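Local coordinates for protein putative polyketide synthase (Brevibacillus brevis, PDB 6HP2) that is the O-methyltransferase domain of a trans-AT polyketide synthase, binds S-adenosyl-L-homocysteine and probably serves in the biosynthesis of the antibiotic bacillaene, at residues Phe88-Phe93 / Leu288-Lys293; Val62-Glu67 / Gln256-Leu261; Arg177-Leu182 / Ser217-Gln222. All blocks are in the same frame, centred on the assembly; numbering follows the deposited sequence.

Contact 1 of 3, residues Phe88-Phe93 / Leu288-Lys293; sequences FCKENF and LFKLKK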
loop_
_atom_site.group_PDB
_atom_site.type_symbol
_atom_site.label_atom_id
_atom_site.label_comp_id
_atom_site.label_asym_id
_atom_site.label_seq_id
_atom_site.Cartn_x
_atom_site.Cartn_y
_atom_site.Cartn_z
ATOM N N PHE A 88 1.736 -3.095 9.500
ATOM C CA PHE A 88 3.045 -3.130 10.122
ATOM C C PHE A 88 3.088 -3.848 11.489
ATOM O O PHE A 88 4.172 -3.954 12.089
ATOM C CB PHE A 88 3.593 -1.712 10.272
ATOM C CG PHE A 88 4.122 -1.087 8.951
ATOM C CD1 PHE A 88 5.374 -1.396 8.473
ATOM C CD2 PHE A 88 3.371 -0.147 8.263
ATOM C CE1 PHE A 88 5.862 -0.858 7.337
ATOM C CE2 PHE A 88 3.834 0.418 7.101
ATOM C CZ PHE A 88 5.091 0.064 6.623
ATOM N N CYS A 89 1.970 -4.315 12.013
ATOM C CA CYS A 89 1.915 -4.606 13.454
ATOM C C CYS A 89 2.537 -5.941 13.870
ATOM O O CYS A 89 2.530 -6.254 15.086
ATOM C CB CYS A 89 0.476 -4.568 13.962
ATOM S SG CYS A 89 -0.540 -5.987 13.483
ATOM N N LYS A 90 3.096 -6.716 12.922
ATOM C CA LYS A 90 3.841 -7.932 13.252
ATOM C C LYS A 90 5.352 -7.732 13.127
ATOM O O LYS A 90 6.093 -8.654 13.334
ATOM C CB LYS A 90 3.440 -9.128 12.354
ATOM C CG LYS A 90 1.974 -9.488 12.455
ATOM C CD LYS A 90 1.591 -10.023 13.794
ATOM C CE LYS A 90 0.072 -10.397 13.844
ATOM N NZ LYS A 90 -0.298 -11.458 12.878
ATOM N N GLU A 91 5.821 -6.560 12.749
ATOM C CA GLU A 91 7.231 -6.324 12.508
ATOM C C GLU A 91 7.911 -5.878 13.787
ATOM O O GLU A 91 7.294 -5.257 14.651
ATOM C CB GLU A 91 7.381 -5.260 11.424
ATOM C CG GLU A 91 6.527 -5.590 10.202
ATOM C CD GLU A 91 6.683 -7.056 9.735
ATOM O OE1 GLU A 91 7.855 -7.501 9.572
ATOM O OE2 GLU A 91 5.624 -7.761 9.548
ATOM N N ASN A 92 9.159 -6.267 13.929
ATOM C CA ASN A 92 10.028 -5.848 15.033
ATOM C C ASN A 92 10.994 -4.814 14.468
ATOM O O ASN A 92 11.966 -5.170 13.773
ATOM C CB ASN A 92 10.783 -7.037 15.632
ATOM C CG ASN A 92 11.695 -6.629 16.746
ATOM O OD1 ASN A 92 11.979 -5.477 16.887
ATOM N ND2 ASN A 92 12.172 -7.586 17.537
ATOM N N PHE A 93 10.716 -3.529 14.733
ATOM C CA PHE A 93 11.549 -2.494 14.134
ATOM C C PHE A 93 12.898 -2.388 14.838
ATOM O O PHE A 93 13.832 -1.781 14.294
ATOM C CB PHE A 93 10.848 -1.140 14.171
ATOM C CG PHE A 93 9.816 -0.984 13.150
ATOM C CD1 PHE A 93 8.547 -1.515 13.333
ATOM C CD2 PHE A 93 10.068 -0.266 11.990
ATOM C CE1 PHE A 93 7.564 -1.369 12.383
ATOM C CE2 PHE A 93 9.058 -0.129 11.037
ATOM C CZ PHE A 93 7.818 -0.670 11.237
ATOM N N LEU A 288 -4.118 -6.582 2.290
ATOM C CA LEU A 288 -2.839 -6.318 2.922
ATOM C C LEU A 288 -2.043 -7.638 2.844
ATOM O O LEU A 288 -2.510 -8.667 3.329
ATOM C CB LEU A 288 -2.990 -5.904 4.386
ATOM C CG LEU A 288 -4.144 -4.979 4.771
ATOM C CD1 LEU A 288 -4.133 -4.742 6.273
ATOM C CD2 LEU A 288 -4.049 -3.662 4.020
ATOM N N PHE A 289 -0.863 -7.610 2.235
ATOM C CA PHE A 289 -0.011 -8.789 2.087
ATOM C C PHE A 289 1.193 -8.710 3.025
ATOM O O PHE A 289 1.909 -7.705 3.009
ATOM C CB PHE A 289 0.593 -8.943 0.682
ATOM C CG PHE A 289 -0.393 -9.053 -0.441
ATOM C CD1 PHE A 289 -1.228 -8.015 -0.754
ATOM C CD2 PHE A 289 -0.364 -10.141 -1.259
ATOM C CE1 PHE A 289 -2.072 -8.103 -1.852
ATOM C CE2 PHE A 289 -1.242 -10.260 -2.343
ATOM C CZ PHE A 289 -2.093 -9.240 -2.625
ATOM N N LYS A 290 1.468 -9.795 3.748
ATOM C CA LYS A 290 2.720 -9.948 4.509
ATOM C C LYS A 290 3.444 -11.180 3.968
ATOM O O LYS A 290 2.974 -12.335 4.114
ATOM C CB LYS A 290 2.454 -10.057 5.997
ATOM C CG LYS A 290 1.411 -9.065 6.442
ATOM C CD LYS A 290 1.392 -8.939 7.997
ATOM C CE LYS A 290 0.392 -7.877 8.385
ATOM N NZ LYS A 290 0.383 -7.615 9.840
ATOM N N LEU A 291 4.588 -10.930 3.336
ATOM C CA LEU A 291 5.321 -11.982 2.634
ATOM C C LEU A 291 6.679 -12.220 3.300
ATOM O O LEU A 291 7.327 -11.278 3.792
ATOM C CB LEU A 291 5.567 -11.613 1.152
ATOM C CG LEU A 291 4.388 -10.984 0.397
ATOM C CD1 LEU A 291 4.821 -10.490 -0.979
ATOM C CD2 LEU A 291 3.273 -11.998 0.239
ATOM N N LYS A 292 7.146 -13.453 3.166
ATOM C CA LYS A 292 8.440 -13.907 3.634
ATOM C C LYS A 292 9.113 -14.602 2.473
ATOM O O LYS A 292 8.448 -15.090 1.547
ATOM C CB LYS A 292 8.293 -14.860 4.849
ATOM C CG LYS A 292 7.635 -14.239 6.049
ATOM C CD LYS A 292 8.524 -13.204 6.734
ATOM C CE LYS A 292 7.802 -12.528 7.896
ATOM N NZ LYS A 292 8.761 -11.919 8.876
ATOM N N LYS A 293 10.436 -14.744 2.585
ATOM C CA LYS A 293 11.205 -15.509 1.606
ATOM C C LYS A 293 11.301 -16.972 2.011
ATOM O O LYS A 293 11.570 -17.292 3.168
ATOM C CB LYS A 293 12.595 -14.940 1.471
ATOM C CG LYS A 293 13.121 -14.776 0.067
ATOM C CD LYS A 293 14.389 -13.877 0.108
ATOM C CE LYS A 293 15.050 -13.748 -1.264
ATOM N NZ LYS A 293 16.349 -13.020 -1.158
HETATM O O HOH W 1 3.210 -6.717 9.941
HETATM O O HOH W 2 -1.686 -8.994 11.270
HETATM O O HOH W 3 8.366 -10.219 11.048
#

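Contact 2 of 3, residues Val62-Glu67 / Gln256-Leu261; sequences VILNPE and QYIKHL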
loop_
_atom_site.group_PDB
_atom_site.type_symbol
_atom_site.label_atom_id
_atom_site.label_comp_id
_atom_site.label_asym_id
_atom_site.label_seq_id
_atom_site.Cartn_x
_atom_site.Cartn_y
_atom_site.Cartn_z
ATOM N N VAL A 62 -14.281 15.450 0.279
ATOM C CA VAL A 62 -13.236 15.616 1.276
ATOM C C VAL A 62 -11.850 15.565 0.644
ATOM O O VAL A 62 -10.965 16.345 1.022
ATOM C CB VAL A 62 -13.385 14.539 2.364
ATOM C CG1 VAL A 62 -12.216 14.618 3.298
ATOM C CG2 VAL A 62 -14.699 14.747 3.093
ATOM N N ILE A 63 -11.631 14.621 -0.285
ATOM C CA ILE A 63 -10.327 14.456 -0.901
ATOM C C ILE A 63 -10.048 15.580 -1.882
ATOM O O ILE A 63 -8.915 16.057 -1.984
ATOM C CB ILE A 63 -10.219 13.084 -1.585
ATOM C CG1 ILE A 63 -10.275 11.958 -0.557
ATOM C CG2 ILE A 63 -8.950 13.036 -2.402
ATOM C CD1 ILE A 63 -9.190 12.033 0.504
ATOM N N LEU A 64 -11.050 15.987 -2.651
ATOM C CA LEU A 64 -10.846 16.955 -3.729
ATOM C C LEU A 64 -10.974 18.398 -3.272
ATOM O O LEU A 64 -10.684 19.309 -4.058
ATOM C CB LEU A 64 -11.848 16.698 -4.874
ATOM C CG LEU A 64 -11.725 15.345 -5.596
ATOM C CD1 LEU A 64 -12.781 15.266 -6.752
ATOM C CD2 LEU A 64 -10.301 15.121 -6.141
ATOM N N ASN A 65 -11.415 18.632 -2.040
ATOM C CA ASN A 65 -11.557 19.984 -1.502
ATOM C C ASN A 65 -11.073 19.999 -0.061
ATOM O O ASN A 65 -11.833 20.306 0.863
ATOM C CB ASN A 65 -13.007 20.453 -1.609
ATOM C CG ASN A 65 -13.127 21.957 -1.621
ATOM O OD1 ASN A 65 -12.172 22.674 -1.313
ATOM N ND2 ASN A 65 -14.310 22.444 -1.969
ATOM N N PRO A 66 -9.797 19.665 0.161
ATOM C CA PRO A 66 -9.313 19.481 1.534
ATOM C C PRO A 66 -9.276 20.766 2.333
ATOM O O PRO A 66 -9.384 20.698 3.564
ATOM C CB PRO A 66 -7.906 18.901 1.331
ATOM C CG PRO A 66 -7.485 19.388 -0.014
ATOM C CD PRO A 66 -8.737 19.448 -0.843
ATOM N N GLU A 67 -9.130 21.922 1.676
ATOM C CA GLU A 67 -9.115 23.191 2.401
ATOM C C GLU A 67 -10.491 23.506 2.964
ATOM O O GLU A 67 -10.616 24.205 3.968
ATOM C CB GLU A 67 -8.662 24.347 1.496
ATOM C CG GLU A 67 -7.257 24.217 0.921
ATOM C CD GLU A 67 -7.209 23.354 -0.329
ATOM O OE1 GLU A 67 -8.247 22.743 -0.677
ATOM O OE2 GLU A 67 -6.133 23.289 -0.963
ATOM N N GLN A 256 -22.087 12.495 -10.607
ATOM C CA GLN A 256 -22.596 13.843 -10.828
ATOM C C GLN A 256 -21.633 14.888 -10.286
ATOM O O GLN A 256 -21.333 15.891 -10.957
ATOM C CB GLN A 256 -23.967 13.998 -10.164
ATOM C CG GLN A 256 -25.120 13.411 -10.955
ATOM C CD GLN A 256 -25.484 14.266 -12.156
ATOM O OE1 GLN A 256 -25.837 15.440 -12.017
ATOM N NE2 GLN A 256 -25.393 13.684 -13.345
ATOM N N TYR A 257 -21.143 14.676 -9.065
ATOM C CA TYR A 257 -20.317 15.677 -8.407
ATOM C C TYR A 257 -19.098 16.021 -9.250
ATOM O O TYR A 257 -18.833 17.194 -9.517
ATOM C CB TYR A 257 -19.885 15.187 -7.016
ATOM C CG TYR A 257 -18.884 16.114 -6.336
ATOM C CD1 TYR A 257 -19.253 17.368 -5.933
ATOM C CD2 TYR A 257 -17.572 15.696 -6.075
ATOM C CE1 TYR A 257 -18.350 18.231 -5.325
ATOM C CE2 TYR A 257 -16.670 16.523 -5.454
ATOM C CZ TYR A 257 -17.067 17.818 -5.093
ATOM O OH TYR A 257 -16.186 18.689 -4.478
ATOM N N ILE A 258 -18.352 15.009 -9.703
ATOM C CA ILE A 258 -17.094 15.293 -10.369
ATOM C C ILE A 258 -17.307 15.898 -11.753
ATOM O O ILE A 258 -16.386 16.521 -12.288
ATOM C CB ILE A 258 -16.202 14.038 -10.455
ATOM C CG1 ILE A 258 -16.852 12.972 -11.306
ATOM C CG2 ILE A 258 -15.883 13.487 -9.023
ATOM C CD1 ILE A 258 -15.894 11.854 -11.672
ATOM N N LYS A 259 -18.497 15.756 -12.340
ATOM C CA LYS A 259 -18.780 16.434 -13.607
ATOM C C LYS A 259 -18.933 17.942 -13.452
ATOM O O LYS A 259 -19.040 18.664 -14.470
ATOM C CB LYS A 259 -20.056 15.878 -14.242
ATOM C CG LYS A 259 -19.936 14.462 -14.757
ATOM C CD LYS A 259 -20.815 14.306 -16.009
ATOM C CE LYS A 259 -21.520 12.963 -16.033
ATOM N NZ LYS A 259 -22.573 12.892 -14.983
ATOM N N HIS A 260 -19.037 18.426 -12.213
ATOM C CA HIS A 260 -19.049 19.855 -11.926
ATOM C C HIS A 260 -17.702 20.356 -11.424
ATOM O O HIS A 260 -17.636 21.422 -10.810
ATOM C CB HIS A 260 -20.134 20.166 -10.905
ATOM C CG HIS A 260 -21.519 19.974 -11.428
ATOM N ND1 HIS A 260 -22.137 18.740 -11.464
ATOM C CD2 HIS A 260 -22.406 20.859 -11.949
ATOM C CE1 HIS A 260 -23.351 18.879 -11.973
ATOM N NE2 HIS A 260 -23.539 20.152 -12.273
ATOM N N LEU A 261 -16.637 19.595 -11.660
ATOM C CA LEU A 261 -15.268 19.945 -11.311
ATOM C C LEU A 261 -14.454 20.099 -12.587
ATOM O O LEU A 261 -14.795 19.508 -13.626
ATOM C CB LEU A 261 -14.604 18.872 -10.431
ATOM C CG LEU A 261 -15.337 18.543 -9.147
ATOM C CD1 LEU A 261 -14.580 17.458 -8.375
ATOM C CD2 LEU A 261 -15.520 19.805 -8.317
#

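Contact 3 of 3, residues Arg177-Leu182 / Ser217-Gln222; sequences RNKHGL and SIPTVQ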
loop_
_atom_site.group_PDB
_atom_site.type_symbol
_atom_site.label_atom_id
_atom_site.label_comp_id
_atom_site.label_asym_id
_atom_site.label_seq_id
_atom_site.Cartn_x
_atom_site.Cartn_y
_atom_site.Cartn_z
ATOM N N ARG A 177 3.377 -2.407 -14.942
ATOM C CA ARG A 177 3.070 -3.454 -15.922
ATOM C C ARG A 177 3.985 -4.690 -15.780
ATOM O O ARG A 177 3.529 -5.840 -15.894
ATOM C CB ARG A 177 3.183 -2.876 -17.346
ATOM C CG ARG A 177 2.832 -3.832 -18.473
ATOM C CD ARG A 177 2.666 -3.095 -19.813
ATOM N NE ARG A 177 3.941 -2.648 -20.370
ATOM C CZ ARG A 177 4.662 -3.335 -21.258
ATOM N NH1 ARG A 177 4.241 -4.513 -21.705
ATOM N NH2 ARG A 177 5.812 -2.842 -21.699
ATOM N N ASN A 178 5.275 -4.485 -15.577
ATOM C CA ASN A 178 6.261 -5.567 -15.666
ATOM C C ASN A 178 6.468 -6.149 -14.275
ATOM O O ASN A 178 7.413 -5.809 -13.564
ATOM C CB ASN A 178 7.542 -5.046 -16.306
ATOM C CG ASN A 178 7.297 -4.527 -17.733
ATOM O OD1 ASN A 178 7.507 -3.362 -18.017
ATOM N ND2 ASN A 178 6.797 -5.398 -18.621
ATOM N N LYS A 179 5.595 -7.086 -13.929
ATOM C CA LYS A 179 5.553 -7.637 -12.578
ATOM C C LYS A 179 6.797 -8.457 -12.263
ATOM O O LYS A 179 7.265 -8.477 -11.111
ATOM C CB LYS A 179 4.336 -8.539 -12.408
ATOM C CG LYS A 179 3.004 -7.947 -12.906
ATOM C CD LYS A 179 2.480 -6.915 -12.002
ATOM C CE LYS A 179 1.061 -6.425 -12.496
ATOM N NZ LYS A 179 0.682 -5.161 -11.874
ATOM N N HIS A 180 7.313 -9.189 -13.259
ATOM C CA HIS A 180 8.463 -10.041 -12.981
ATOM C C HIS A 180 9.713 -9.210 -12.802
ATOM O O HIS A 180 10.561 -9.555 -11.966
ATOM C CB HIS A 180 8.656 -11.095 -14.067
ATOM C CG HIS A 180 7.648 -12.191 -13.992
ATOM N ND1 HIS A 180 7.691 -13.157 -13.005
ATOM C CD2 HIS A 180 6.548 -12.454 -14.741
ATOM C CE1 HIS A 180 6.676 -13.990 -13.173
ATOM N NE2 HIS A 180 5.964 -13.579 -14.207
ATOM N N GLY A 181 9.833 -8.109 -13.546
ATOM C CA GLY A 181 10.920 -7.183 -13.278
ATOM C C GLY A 181 10.878 -6.710 -11.844
ATOM O O GLY A 181 11.871 -6.771 -11.122
ATOM N N LEU A 182 9.709 -6.235 -11.419
ATOM C CA LEU A 182 9.538 -5.712 -10.074
ATOM C C LEU A 182 9.877 -6.752 -9.018
ATOM O O LEU A 182 10.635 -6.478 -8.086
ATOM C CB LEU A 182 8.101 -5.242 -9.911
ATOM C CG LEU A 182 7.709 -4.774 -8.520
ATOM C CD1 LEU A 182 8.512 -3.561 -8.067
ATOM C CD2 LEU A 182 6.216 -4.546 -8.545
ATOM N N SER A 217 -2.857 -2.732 -13.912
ATOM C CA SER A 217 -2.854 -4.149 -14.206
ATOM C C SER A 217 -2.961 -4.888 -12.875
ATOM O O SER A 217 -2.089 -4.742 -11.986
ATOM C CB SER A 217 -1.555 -4.564 -14.955
ATOM O OG SER A 217 -0.421 -4.001 -14.361
ATOM N N ILE A 218 -4.006 -5.725 -12.759
ATOM C CA ILE A 218 -4.265 -6.396 -11.489
ATOM C C ILE A 218 -4.234 -7.894 -11.721
ATOM O O ILE A 218 -5.086 -8.394 -12.428
ATOM C CB ILE A 218 -5.596 -5.949 -10.879
ATOM C CG1 ILE A 218 -5.559 -4.447 -10.608
ATOM C CG2 ILE A 218 -5.948 -6.741 -9.650
ATOM C CD1 ILE A 218 -6.934 -3.862 -10.243
ATOM N N PRO A 219 -3.293 -8.623 -11.130
ATOM C CA PRO A 219 -3.213 -10.073 -11.355
ATOM C C PRO A 219 -4.340 -10.799 -10.667
ATOM O O PRO A 219 -4.858 -10.350 -9.647
ATOM C CB PRO A 219 -1.854 -10.464 -10.717
ATOM C CG PRO A 219 -1.094 -9.136 -10.601
ATOM C CD PRO A 219 -2.137 -8.119 -10.335
ATOM N N THR A 220 -4.721 -11.940 -11.256
ATOM C CA THR A 220 -5.677 -12.820 -10.636
ATOM C C THR A 220 -5.086 -13.510 -9.409
ATOM O O THR A 220 -3.881 -13.494 -9.161
ATOM C CB THR A 220 -6.102 -13.907 -11.631
ATOM O OG1 THR A 220 -4.953 -14.721 -11.918
ATOM C CG2 THR A 220 -6.628 -13.298 -12.942
ATOM N N VAL A 221 -5.953 -14.232 -8.697
ATOM C CA VAL A 221 -5.495 -15.090 -7.592
ATOM C C VAL A 221 -4.373 -16.007 -8.065
ATOM O O VAL A 221 -3.308 -16.076 -7.469
ATOM C CB VAL A 221 -6.675 -15.912 -7.046
ATOM C CG1 VAL A 221 -6.191 -16.995 -6.084
ATOM C CG2 VAL A 221 -7.701 -14.972 -6.389
ATOM N N GLN A 222 -4.618 -16.757 -9.139
ATOM C CA GLN A 222 -3.650 -17.720 -9.594
ATOM C C GLN A 222 -2.355 -17.049 -10.022
ATOM O O GLN A 222 -1.267 -17.590 -9.791
ATOM C CB GLN A 222 -4.256 -18.562 -10.741
ATOM C CG GLN A 222 -3.348 -19.698 -11.161
ATOM C CD GLN A 222 -3.101 -20.733 -10.029
ATOM O OE1 GLN A 222 -3.969 -20.993 -9.188
ATOM N NE2 GLN A 222 -1.899 -21.309 -10.011
#

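Contact 1 of 3, residues Phe88-Phe93 / Leu288-Lys293
Lys-290, on strand 284-293, touches Cys-89 and Lys-90. Its CG lies anti to the carbonyl carbon (chi1 -43°) and the rest of the chain is fully extended, which carries the ammonium to the side chains of those two residues. There Lys-290 NZ sits 3.6 Å from Lys-90 CG and 4.1 Å from Cys-89 SG, the two lysine side chains crossing at about a right angle. Three oxygens hold NZ: the carbonyl of Val-86 and two waters. The first water, 3.0 Å from Lys-290 NZ, also takes the backbone N-H of Lys-90 and donates to Glu-91 OE2 at 2.7 Å. The second, 2.9 Å from Lys-290 NZ, is only weakly bound by Lys-90 NZ, whose main partner is Glu-237. The strand is the antiparallel one of a class I methyltransferase sheet, set between strands 194-203 and 233-240; facing it is the type I turn Phe-88 to Glu-91, in the connection from helix 70-88 to strand 98-101. Two residues further along, Lys-292 approaches the other carboxylate oxygen. Lys-292 NZ stops 4.6 Å short of Glu-91 OE1, beyond salt-bridge range; a third water, 2.8 Å from Lys-292 NZ, bridges the two, and Thr-195 OG1 bonds to both as well.

Contact 2 of 3, residues Val62-Glu67 / Gln256-Leu261
The backbone carbonyl of Gln-256 is gripped twice from within its own segment. His-260 ND1 donates to Gln-256 O over 3.0 Å at a fairly straight 162°; the oxygen lies almost in the imidazole plane, while the donor stands above the carbonyl plane. The backbone N-H of Lys-259 adds a weak second bond. A type I turn from Ile-258 to Leu-261 follows in the chain, and Tyr-257, Ile-258 and Leu-261 all put side-chain atoms beside Leu-64. That leucine is the last residue of helix 59-64; its CG sits beside the backbone N, opposite the carbonyl carbon (chi1 -63°), which sends CD1 across to the other segment. Leu-64 CD1 comes obliquely to the tyrosine ring, 4.3 Å from Tyr-257 CE2, and lies 4.2 Å from Ile-258 CG2. The modelled 3.3 Å between Leu-64 CD1 and Leu-261 CD1 is tighter than carbon atoms normally pack, so the exact placing of those two methyls is doubtful. The contact joins helix 59-64, the first in the model, to the helices inserted between strands 233-240 and 284-293 of the methyltransferase sheet. Among these, helix 263-281 supplies more apolar cover for Leu-64, through Val-265, Leu-268 and Tyr-269. The Tyr-257 ring has a cation-pi partner in Arg-61.

Contact 3 of 3, residues Arg177-Leu182 / Ser217-Gln222
Lys-179 and Ser-217 make the close half of this contact. Lys-179 NZ lies 2.8 Å from Ser-217 O and 3.0 Å from Ser-217 OG, donating to both, so the serine grips it with backbone and side chain at once. NZ approaches the carbonyl from above its plane, 38° out of it. On the serine, OG stands between the backbone N and the carbonyl carbon (chi1 45°), which puts the hydroxyl on the lysine side. The lysine chain bends at chi2 (-74°) and then runs straight out, with Lys-179 CE resting 3.9 Å from Pro-219 CG. Around Arg-177 things are looser: Arg-177 CA passes 3.9 Å from Ser-217 OG, but its CB points away from the serine, and the exposed side chain is poorly ordered and touches a crystal neighbour. Helix 179-188 belongs to the crossover from strand 164-170 to strand 194-203 of the methyltransferase domain, and Lys-179 ties its first turn to the small antiparallel hairpin of strands 209-211 and 216-218. The carbonyls of Ser-173 and Ile-176 also take bonds from NZ. Four neutral oxygens thus accept from one ammonium with three hydrogens, so some bonds are probably shared, and these dipoles would be expected to favour the charged form.

In the fold
Contact 1 is the buried one, with strand 284-293 of the central sheet as one side, though Lys-90 is exposed; contact 2 lies farthest out, with its centre about 24 Å from that of the chain, and contact 3 falls between. Contacts 1 and 2 sit on opposite sides of that centre, yet the chain connects them twice: helix 70-88 leads from 62-67 to 88-93, and helix 263-281 and the start of strand 284-293 lead from 256-261 to 288-293. Contact 3 is nested inside both loops and comes within about 8 Å of contact 1 at the nearest atoms. Lysine ammoniums serve both of those, through waters in contact 1 and directly in contact 3, whereas contact 2 is purely apolar across its two segments.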